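PDB 5A4O: Bpsl1147 from Burkholderia pseudomallei, which probably binds single-stranded DNA, as a bacterial homolog of the eukaryotic transcription coactivator PC4. Local coordinates for residues S6-A11 with R22-R26; R32-L38 with T50-I56. All blocks are in the same frame, centred on the assembly; numbering follows the deposited sequence.

Interaction 1. Residues S6-A11 with R22-R26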
ATOM      1  N   SER A   6       3.463  15.576  -6.793  1.00 37.72           N
ATOM      2  CA  SER A   6       4.536  15.191  -5.864  1.00 39.28           C
ATOM      3  C   SER A   6       5.387  14.000  -6.381  1.00 36.63           C
ATOM      4  O   SER A   6       4.880  12.890  -6.532  1.00 38.40           O
ATOM      5  CB  SER A   6       3.909  14.869  -4.492  1.00 41.80           C
ATOM      6  OG  SER A   6       4.828  15.036  -3.423  1.00 43.10           O
ATOM      7  N   GLY A   7       6.676  14.238  -6.642  1.00 31.18           N
ATOM      8  CA  GLY A   7       7.576  13.210  -7.194  1.00 27.61           C
ATOM      9  C   GLY A   7       7.075  12.601  -8.505  1.00 25.46           C
ATOM     10  O   GLY A   7       6.224  13.173  -9.202  1.00 26.77           O
ATOM     11  N   LYS A   8       7.568  11.417  -8.827  1.00 22.57           N
ATOM     12  CA  LYS A   8       7.237  10.785 -10.097  1.00 20.26           C
ATOM     13  C   LYS A   8       6.081   9.789  -9.984  1.00 18.41           C
ATOM     14  O   LYS A   8       6.174   8.836  -9.235  1.00 16.92           O
ATOM     15  CB  LYS A   8       8.428  10.022 -10.629  1.00 22.66           C
ATOM     16  CG  LYS A   8       7.996   9.120 -11.771  1.00 23.26           C
ATOM     17  CD  LYS A   8       8.906   9.085 -12.943  1.00 24.87           C
ATOM     18  CE  LYS A   8       9.979   8.065 -12.801  1.00 24.67           C
ATOM     19  NZ  LYS A   8      10.385   7.601 -14.167  1.00 25.39           N
ATOM     20  N   THR A   9       5.020   9.951 -10.771  1.00 17.34           N
ATOM     21  CA  THR A   9       3.989   8.925 -10.813  1.00 17.19           C
ATOM     22  C   THR A   9       4.492   7.695 -11.606  1.00 16.82           C
ATOM     23  O   THR A   9       4.804   7.804 -12.774  1.00 17.67           O
ATOM     24  CB  THR A   9       2.707   9.482 -11.455  1.00 17.10           C
ATOM     25  OG1 THR A   9       2.271  10.580 -10.669  1.00 18.93           O
ATOM     26  CG2 THR A   9       1.610   8.423 -11.463  1.00 19.12           C
ATOM     27  N   ILE A  10       4.615   6.552 -10.952  1.00 15.05           N
ATOM     28  CA  ILE A  10       5.064   5.316 -11.599  1.00 16.14           C
ATOM     29  C   ILE A  10       3.839   4.611 -12.165  1.00 17.25           C
ATOM     30  O   ILE A  10       3.855   4.135 -13.306  1.00 19.93           O
ATOM     31  CB  ILE A  10       5.756   4.370 -10.594  1.00 15.78           C
ATOM     32  CG1 ILE A  10       6.882   5.056  -9.839  1.00 14.80           C
ATOM     33  CG2 ILE A  10       6.260   3.110 -11.289  1.00 15.68           C
ATOM     34  CD1 ILE A  10       7.948   5.654 -10.683  1.00 15.74           C
ATOM     35  N   ALA A  11       2.784   4.543 -11.357  1.00 16.54           N
ATOM     36  CA  ALA A  11       1.516   3.919 -11.756  1.00 16.81           C
ATOM     37  C   ALA A  11       0.278   4.486 -11.055  1.00 16.48           C
ATOM     38  O   ALA A  11       0.304   5.013  -9.908  1.00 14.82           O
ATOM     39  CB  ALA A  11       1.578   2.406 -11.577  1.00 16.39           C
ATOM     40  N   ARG A  22      -2.317   5.442  -6.306  1.00 12.13           N
ATOM     41  CA  ARG A  22      -1.150   6.033  -6.972  1.00 12.10           C
ATOM     42  C   ARG A  22       0.150   5.503  -6.373  1.00 11.41           C
ATOM     43  O   ARG A  22       0.336   5.514  -5.159  1.00 10.92           O
ATOM     44  CB  ARG A  22      -1.194   7.559  -6.859  1.00 14.29           C
ATOM     45  CG  ARG A  22       0.004   8.269  -7.541  1.00 16.00           C
ATOM     46  CD  ARG A  22      -0.025   9.808  -7.459  1.00 19.05           C
ATOM     47  NE  ARG A  22       1.194  10.440  -8.094  1.00 23.35           N
ATOM     48  CZ  ARG A  22       2.211  11.080  -7.466  1.00 22.96           C
ATOM     49  NH1 ARG A  22       2.232  11.265  -6.151  1.00 25.01           N
ATOM     50  NH2 ARG A  22       3.217  11.588  -8.178  1.00 24.38           N
ATOM     51  N   ILE A  23       1.037   5.015  -7.226  1.00 10.63           N
ATOM     52  CA  ILE A  23       2.306   4.502  -6.802  1.00 10.70           C
ATOM     53  C   ILE A  23       3.273   5.523  -7.329  1.00 11.01           C
ATOM     54  O   ILE A  23       3.286   5.783  -8.540  1.00 11.86           O
ATOM     55  CB  ILE A  23       2.585   3.113  -7.417  1.00 11.10           C
ATOM     56  CG1 ILE A  23       1.549   2.096  -6.872  1.00 11.45           C
ATOM     57  CG2 ILE A  23       4.000   2.658  -7.093  1.00 11.14           C
ATOM     58  CD1 ILE A  23       1.645   0.734  -7.494  1.00 12.13           C
ATOM     59  N   SER A  24       4.014   6.151  -6.422  1.00 10.73           N
ATOM     60  CA  SER A  24       4.914   7.239  -6.778  1.00 12.06           C
ATOM     61  C   SER A  24       6.298   6.999  -6.150  1.00 12.67           C
ATOM     62  O   SER A  24       6.458   6.206  -5.220  1.00 12.08           O
ATOM     63  CB  SER A  24       4.303   8.577  -6.388  1.00 13.01           C
ATOM     64  OG  SER A  24       4.146   8.684  -4.981  1.00 14.65           O
ATOM     65  N   HIS A  25       7.299   7.644  -6.717  1.00 13.87           N
ATOM     66  CA  HIS A  25       8.653   7.556  -6.241  1.00 14.82           C
ATOM     67  C   HIS A  25       9.155   8.970  -6.049  1.00 15.83           C
ATOM     68  O   HIS A  25       8.931   9.825  -6.890  1.00 15.15           O
ATOM     69  CB  HIS A  25       9.542   6.802  -7.238  1.00 15.84           C
ATOM     70  CG  HIS A  25      10.940   6.633  -6.747  1.00 16.44           C
ATOM     71  ND1 HIS A  25      11.912   7.585  -6.958  1.00 17.53           N
ATOM     72  CD2 HIS A  25      11.515   5.676  -5.983  1.00 17.16           C
ATOM     73  CE1 HIS A  25      13.034   7.204  -6.371  1.00 18.06           C
ATOM     74  NE2 HIS A  25      12.822   6.043  -5.783  1.00 18.08           N
ATOM     75  N   ARG A  26       9.806   9.249  -4.922  1.00 16.84           N
ATOM     76  CA  ARG A  26      10.405  10.555  -4.761  1.00 20.04           C
ATOM     77  C   ARG A  26      11.698  10.503  -3.959  1.00 18.36           C
ATOM     78  O   ARG A  26      11.999   9.485  -3.311  1.00 15.68           O
ATOM     79  CB  ARG A  26       9.447  11.542  -4.136  1.00 23.03           C
ATOM     80  CG  ARG A  26       9.015  11.183  -2.757  1.00 26.10           C
ATOM     81  CD  ARG A  26       7.969  12.161  -2.235  1.00 29.48           C
ATOM     82  NE  ARG A  26       8.169  12.336  -0.805  1.00 34.59           N
ATOM     83  CZ  ARG A  26       7.836  11.445   0.129  1.00 37.73           C
ATOM     84  NH1 ARG A  26       7.243  10.302  -0.194  1.00 38.25           N
ATOM     85  NH2 ARG A  26       8.080  11.718   1.404  1.00 41.55           N
TER
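Ser6 meets the second segment through its carbonyl: Arg22 NH2 bonds to Ser6 O at 2.7 Å, from above the carbonyl plane, and NH1 of the same guanidinium adds a weak second bond. At Gly7 the chain passes close over Arg26, with Gly7 CA 4.0 Å from Arg26 CB and a positive phi that suits glycine. Lys8 then starts the antiparallel pairing, trading backbone N-H and C=O with His25; its side chain bends away to a salt bridge with Glu74 of the second subunit.

Thr9 returns to Arg22. Its OG1 lies in the guanidinium plane and is gripped side-on by two nitrogens, NE and NH2, each 2.8 Å from Thr9 OG1. The arginine reaches it by running fully extended from CG to NE, crossing the threonine side chain at about a right angle, while Ser24 CB lies 3.3 Å above one face of the guanidinium, toward its rim. Next comes a classic beta bulge: Ile10 N and Ala11 N, at 2.9 Å and 3.1 Å, both donate to Ile23 O, and Ala11 O takes the N-H of Ile23 in return. Ile10 CD1 rests 4.0 Å from His25 CB, the two side chains alongside and pointing the same way. Leu70 of the second subunit packs on Ile10, and Gly67 of that subunit on Ala11 and Ile23.

One buried arginine can thus tie both a strand and the loop residue before it to the neighbouring strand: bonds at its edge fix the guanidinium's rotation, and across this contact neutral oxygens, Ser6 O and Thr9 OG1, probably solvate the cation.

Interaction 2. Residues R32-L38 with T50-I56; sequences RYVDVRL and TRQGISI
The last beta hairpin of the four-stranded PC4-like meander joins strand 31-41 to strand 47-56; segments 32-38 and 52-56 run antiparallel, at 176°. Val34 with Ile56 and Val36 with Ile54 are hydrogen-bonded pairs, their side chains on one face, where Val36 CB meets Ile54 CG1 at 4.0 Å. Val36 also packs on Ile54 of the second subunit.

Arg37 organises the other face. A bend at chi3 (-62°) folds its guanidinium back over Gly53, whose CA lies 3.8 Å above one face, and brings NE and NH2 side-on to the carboxylate of Asp35 in a salt bridge, NE standing 2.9 Å from Asp35 OD2. NH1 reaches across the hairpin to a lone pair of Thr50 O, with 2.9 Å between Arg37 NH1 and Thr50 O. Two waters extend the network from NH1 to Arg51 O and from NH2 to Gly53 O.

Just before the chain turns a corner at Arg51, Thr50 OG1 donates to Leu38 O at 2.8 Å, and the same hydroxyl oxygen accepts from Gln52 N, an ST turn.

With Asp35 paired along its own strand and Thr50 bonded across, the guanidinium's rotation is fixed, and the carboxylate probably offsets much of its charge.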
ATOM      1  N   ARG A  32      15.479   7.820  -0.938  1.00 17.99           N
ATOM      2  CA  ARG A  32      14.361   7.429  -1.820  1.00 18.14           C
ATOM      3  C   ARG A  32      13.155   6.986  -0.999  1.00 17.77           C
ATOM      4  O   ARG A  32      13.309   6.351   0.059  1.00 15.24           O
ATOM      5  CB  ARG A  32      14.743   6.223  -2.689  1.00 18.47           C
ATOM      6  CG  ARG A  32      15.793   6.446  -3.732  1.00 19.25           C
ATOM      7  CD  ARG A  32      16.233   5.147  -4.397  1.00 19.44           C
ATOM      8  NE  ARG A  32      15.126   4.461  -5.084  1.00 20.24           N
ATOM      9  CZ  ARG A  32      15.110   3.171  -5.391  1.00 21.05           C
ATOM     10  NH1 ARG A  32      16.152   2.392  -5.085  1.00 22.21           N
ATOM     11  NH2 ARG A  32      14.044   2.646  -6.008  1.00 22.41           N
ATOM     12  N   TYR A  33      11.964   7.304  -1.503  1.00 17.55           N
ATOM     13  CA  TYR A  33      10.707   7.013  -0.828  1.00 20.35           C
ATOM     14  C   TYR A  33       9.782   6.418  -1.907  1.00 18.64           C
ATOM     15  O   TYR A  33       9.590   7.049  -2.914  1.00 18.27           O
ATOM     16  CB  TYR A  33      10.065   8.316  -0.287  1.00 21.63           C
ATOM     17  CG  TYR A  33      10.823   9.078   0.782  1.00 24.30           C
ATOM     18  CD1 TYR A  33      12.023   9.739   0.502  1.00 25.09           C
ATOM     19  CD2 TYR A  33      10.288   9.220   2.070  1.00 27.40           C
ATOM     20  CE1 TYR A  33      12.711  10.449   1.493  1.00 27.83           C
ATOM     21  CE2 TYR A  33      10.948   9.947   3.066  1.00 28.47           C
ATOM     22  CZ  TYR A  33      12.168  10.547   2.783  1.00 31.26           C
ATOM     23  OH  TYR A  33      12.856  11.251   3.777  1.00 33.37           O
ATOM     24  N   VAL A  34       9.235   5.216  -1.702  1.00 19.24           N
ATOM     25  CA  VAL A  34       8.180   4.698  -2.562  1.00 17.83           C
ATOM     26  C   VAL A  34       6.865   4.861  -1.807  1.00 17.26           C
ATOM     27  O   VAL A  34       6.743   4.464  -0.651  1.00 15.53           O
ATOM     28  CB  VAL A  34       8.391   3.222  -2.947  1.00 20.07           C
ATOM     29  CG1 VAL A  34       7.210   2.690  -3.763  1.00 19.52           C
ATOM     30  CG2 VAL A  34       9.680   3.073  -3.743  1.00 21.35           C
ATOM     31  N   ASP A  35       5.885   5.461  -2.464  1.00 15.03           N
ATOM     32  CA  ASP A  35       4.623   5.751  -1.833  1.00 16.16           C
ATOM     33  C   ASP A  35       3.519   5.001  -2.566  1.00 14.52           C
ATOM     34  O   ASP A  35       3.499   4.960  -3.807  1.00 12.85           O
ATOM     35  CB  ASP A  35       4.417   7.256  -1.917  1.00 17.61           C
ATOM     36  CG  ASP A  35       3.365   7.759  -0.991  1.00 20.21           C
ATOM     37  OD1 ASP A  35       3.656   7.907   0.202  1.00 20.25           O
ATOM     38  OD2 ASP A  35       2.252   8.064  -1.474  1.00 21.33           O
ATOM     39  N   VAL A  36       2.599   4.408  -1.809  1.00 13.19           N
ATOM     40  CA  VAL A  36       1.460   3.681  -2.374  1.00 12.73           C
ATOM     41  C   VAL A  36       0.257   4.226  -1.646  1.00 11.68           C
ATOM     42  O   VAL A  36       0.169   4.076  -0.441  1.00 10.33           O
ATOM     43  CB  VAL A  36       1.568   2.170  -2.125  1.00 13.42           C
ATOM     44  CG1 VAL A  36       0.361   1.445  -2.666  1.00 13.48           C
ATOM     45  CG2 VAL A  36       2.861   1.632  -2.725  1.00 14.28           C
ATOM     46  N   ARG A  37      -0.646   4.901  -2.352  1.00 11.21           N
ATOM     47  CA  ARG A  37      -1.607   5.798  -1.648  1.00 11.76           C
ATOM     48  C   ARG A  37      -2.891   5.940  -2.381  1.00 11.59           C
ATOM     49  O   ARG A  37      -2.891   6.165  -3.584  1.00 11.93           O
ATOM     50  CB  ARG A  37      -0.989   7.200  -1.485  1.00 12.61           C
ATOM     51  CG  ARG A  37      -1.708   8.144  -0.498  1.00 12.71           C
ATOM     52  CD  ARG A  37      -0.826   9.328  -0.097  1.00 12.32           C
ATOM     53  NE  ARG A  37       0.378   8.869   0.587  1.00 12.93           N
ATOM     54  CZ  ARG A  37       0.452   8.483   1.856  1.00 13.10           C
ATOM     55  NH1 ARG A  37      -0.579   8.556   2.682  1.00 13.72           N
ATOM     56  NH2 ARG A  37       1.619   8.055   2.329  1.00 14.12           N
ATOM     57  N   LEU A  38      -3.982   5.841  -1.625  1.00 12.41           N
ATOM     58  CA  LEU A  38      -5.304   6.178  -2.092  1.00 12.54           C
ATOM     59  C   LEU A  38      -5.400   7.701  -2.365  1.00 12.57           C
ATOM     60  O   LEU A  38      -5.145   8.542  -1.478  1.00 12.46           O
ATOM     61  CB  LEU A  38      -6.352   5.726  -1.074  1.00 13.51           C
ATOM     62  CG  LEU A  38      -7.798   6.084  -1.437  1.00 14.40           C
ATOM     63  CD1 LEU A  38      -8.188   5.268  -2.629  1.00 14.78           C
ATOM     64  CD2 LEU A  38      -8.760   5.870  -0.266  1.00 16.43           C
ATOM     65  N   THR A  50      -4.709  10.956   0.314  1.00 15.80           N
ATOM     66  CA  THR A  50      -5.293  10.696   1.604  1.00 14.24           C
ATOM     67  C   THR A  50      -4.234  10.128   2.536  1.00 12.99           C
ATOM     68  O   THR A  50      -3.133   9.906   2.112  1.00 11.44           O
ATOM     69  CB  THR A  50      -6.403   9.658   1.504  1.00 14.82           C
ATOM     70  OG1 THR A  50      -5.827   8.389   1.192  1.00 13.91           O
ATOM     71  CG2 THR A  50      -7.408  10.017   0.399  1.00 15.87           C
ATOM     72  N   ARG A  51      -4.612   9.829   3.777  1.00 12.58           N
ATOM     73  CA  ARG A  51      -3.702   9.199   4.720  1.00 13.58           C
ATOM     74  C   ARG A  51      -3.741   7.692   4.554  1.00 12.80           C
ATOM     75  O   ARG A  51      -2.980   6.992   5.245  1.00 14.16           O
ATOM     76  CB  ARG A  51      -4.064   9.554   6.157  1.00 14.89           C
ATOM     77  CG  ARG A  51      -4.010  11.040   6.466  1.00 16.65           C
ATOM     78  CD  ARG A  51      -4.227  11.323   7.962  1.00 18.28           C
ATOM     79  NE  ARG A  51      -3.179  10.740   8.804  1.00 19.39           N
ATOM     80  CZ  ARG A  51      -3.273   9.619   9.526  1.00 22.76           C
ATOM     81  NH1 ARG A  51      -4.386   8.889   9.586  1.00 25.39           N
ATOM     82  NH2 ARG A  51      -2.227   9.226  10.243  1.00 24.20           N
ATOM     83  N   GLN A  52      -4.613   7.202   3.663  1.00 12.18           N
ATOM     84  CA  GLN A  52      -4.715   5.758   3.388  1.00 13.01           C
ATOM     85  C   GLN A  52      -3.619   5.350   2.424  1.00 13.07           C
ATOM     86  O   GLN A  52      -3.813   5.255   1.216  1.00 13.26           O
ATOM     87  CB  GLN A  52      -6.108   5.367   2.919  1.00 13.95           C
ATOM     88  CG  GLN A  52      -7.095   5.240   4.072  1.00 15.37           C
ATOM     89  CD  GLN A  52      -7.277   6.516   4.870  1.00 17.42           C
ATOM     90  OE1 GLN A  52      -7.961   7.427   4.439  1.00 20.46           O
ATOM     91  NE2 GLN A  52      -6.672   6.583   6.055  1.00 20.09           N
ATOM     92  N   GLY A  53      -2.424   5.213   2.962  1.00 13.85           N
ATOM     93  CA  GLY A  53      -1.277   4.852   2.129  1.00 14.26           C
ATOM     94  C   GLY A  53      -0.124   4.388   2.968  1.00 14.60           C
ATOM     95  O   GLY A  53      -0.167   4.450   4.221  1.00 14.35           O
ATOM     96  N   ILE A  54       0.896   3.898   2.289  1.00 14.08           N
ATOM     97  CA  ILE A  54       2.121   3.545   2.974  1.00 15.05           C
ATOM     98  C   ILE A  54       3.338   4.225   2.278  1.00 15.14           C
ATOM     99  O   ILE A  54       3.320   4.545   1.061  1.00 14.29           O
ATOM    100  CB  ILE A  54       2.290   2.009   3.079  1.00 15.20           C
ATOM    101  CG1 ILE A  54       2.421   1.402   1.697  1.00 15.30           C
ATOM    102  CG2 ILE A  54       1.140   1.359   3.835  1.00 15.85           C
ATOM    103  CD1 ILE A  54       2.989   0.011   1.674  1.00 17.07           C
ATOM    104  N   SER A  55       4.401   4.394   3.058  1.00 16.33           N
ATOM    105  CA  SER A  55       5.642   5.003   2.598  1.00 17.84           C
ATOM    106  C   SER A  55       6.749   4.086   3.026  1.00 19.58           C
ATOM    107  O   SER A  55       6.886   3.817   4.232  1.00 20.73           O
ATOM    108  CB  SER A  55       5.829   6.360   3.257  1.00 19.36           C
ATOM    109  OG  SER A  55       7.031   6.939   2.832  1.00 20.72           O
ATOM    110  N   ILE A  56       7.526   3.604   2.058  1.00 18.20           N
ATOM    111  CA  ILE A  56       8.581   2.672   2.360  1.00 18.76           C
ATOM    112  C   ILE A  56       9.890   2.967   1.663  1.00 17.78           C
ATOM    113  O   ILE A  56       9.934   3.544   0.589  1.00 18.63           O
ATOM    114  CB  ILE A  56       8.178   1.253   1.982  1.00 18.37           C
ATOM    115  CG1 ILE A  56       7.817   1.168   0.503  1.00 18.44           C
ATOM    116  CG2 ILE A  56       7.001   0.806   2.839  1.00 18.04           C
ATOM    117  CD1 ILE A  56       7.888  -0.224   0.005  1.00 19.80           C
TER
HETATM  118  O   HOH W   1      -0.490   8.055   5.534  1.00 17.35           O
HETATM  119  O   HOH W   2       1.903   6.801   5.059  1.00 26.57           O

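Overall arrangement
Followed from the N terminus, the chain forms interaction 1 first, closing the hairpin of strands 8-16 and 19-28, and then interaction 2, closing that of strands 31-41 and 47-56. The two loops come in series, neither nested nor crossed, with their centres about 9 Å apart. The middle strands 19-28 and 31-41 are neighbours in one antiparallel sheet whose strands lie in chain order, from 8-16 to 47-56, so the hairpins merge: Arg26 O with Tyr33 N and Arg22 N with Arg37 O are probable backbone hydrogen bonds between them. Both contacts also touch the second subunit, whose C-terminal helix reaches each of them, so both hairpins contribute to the dimer contact.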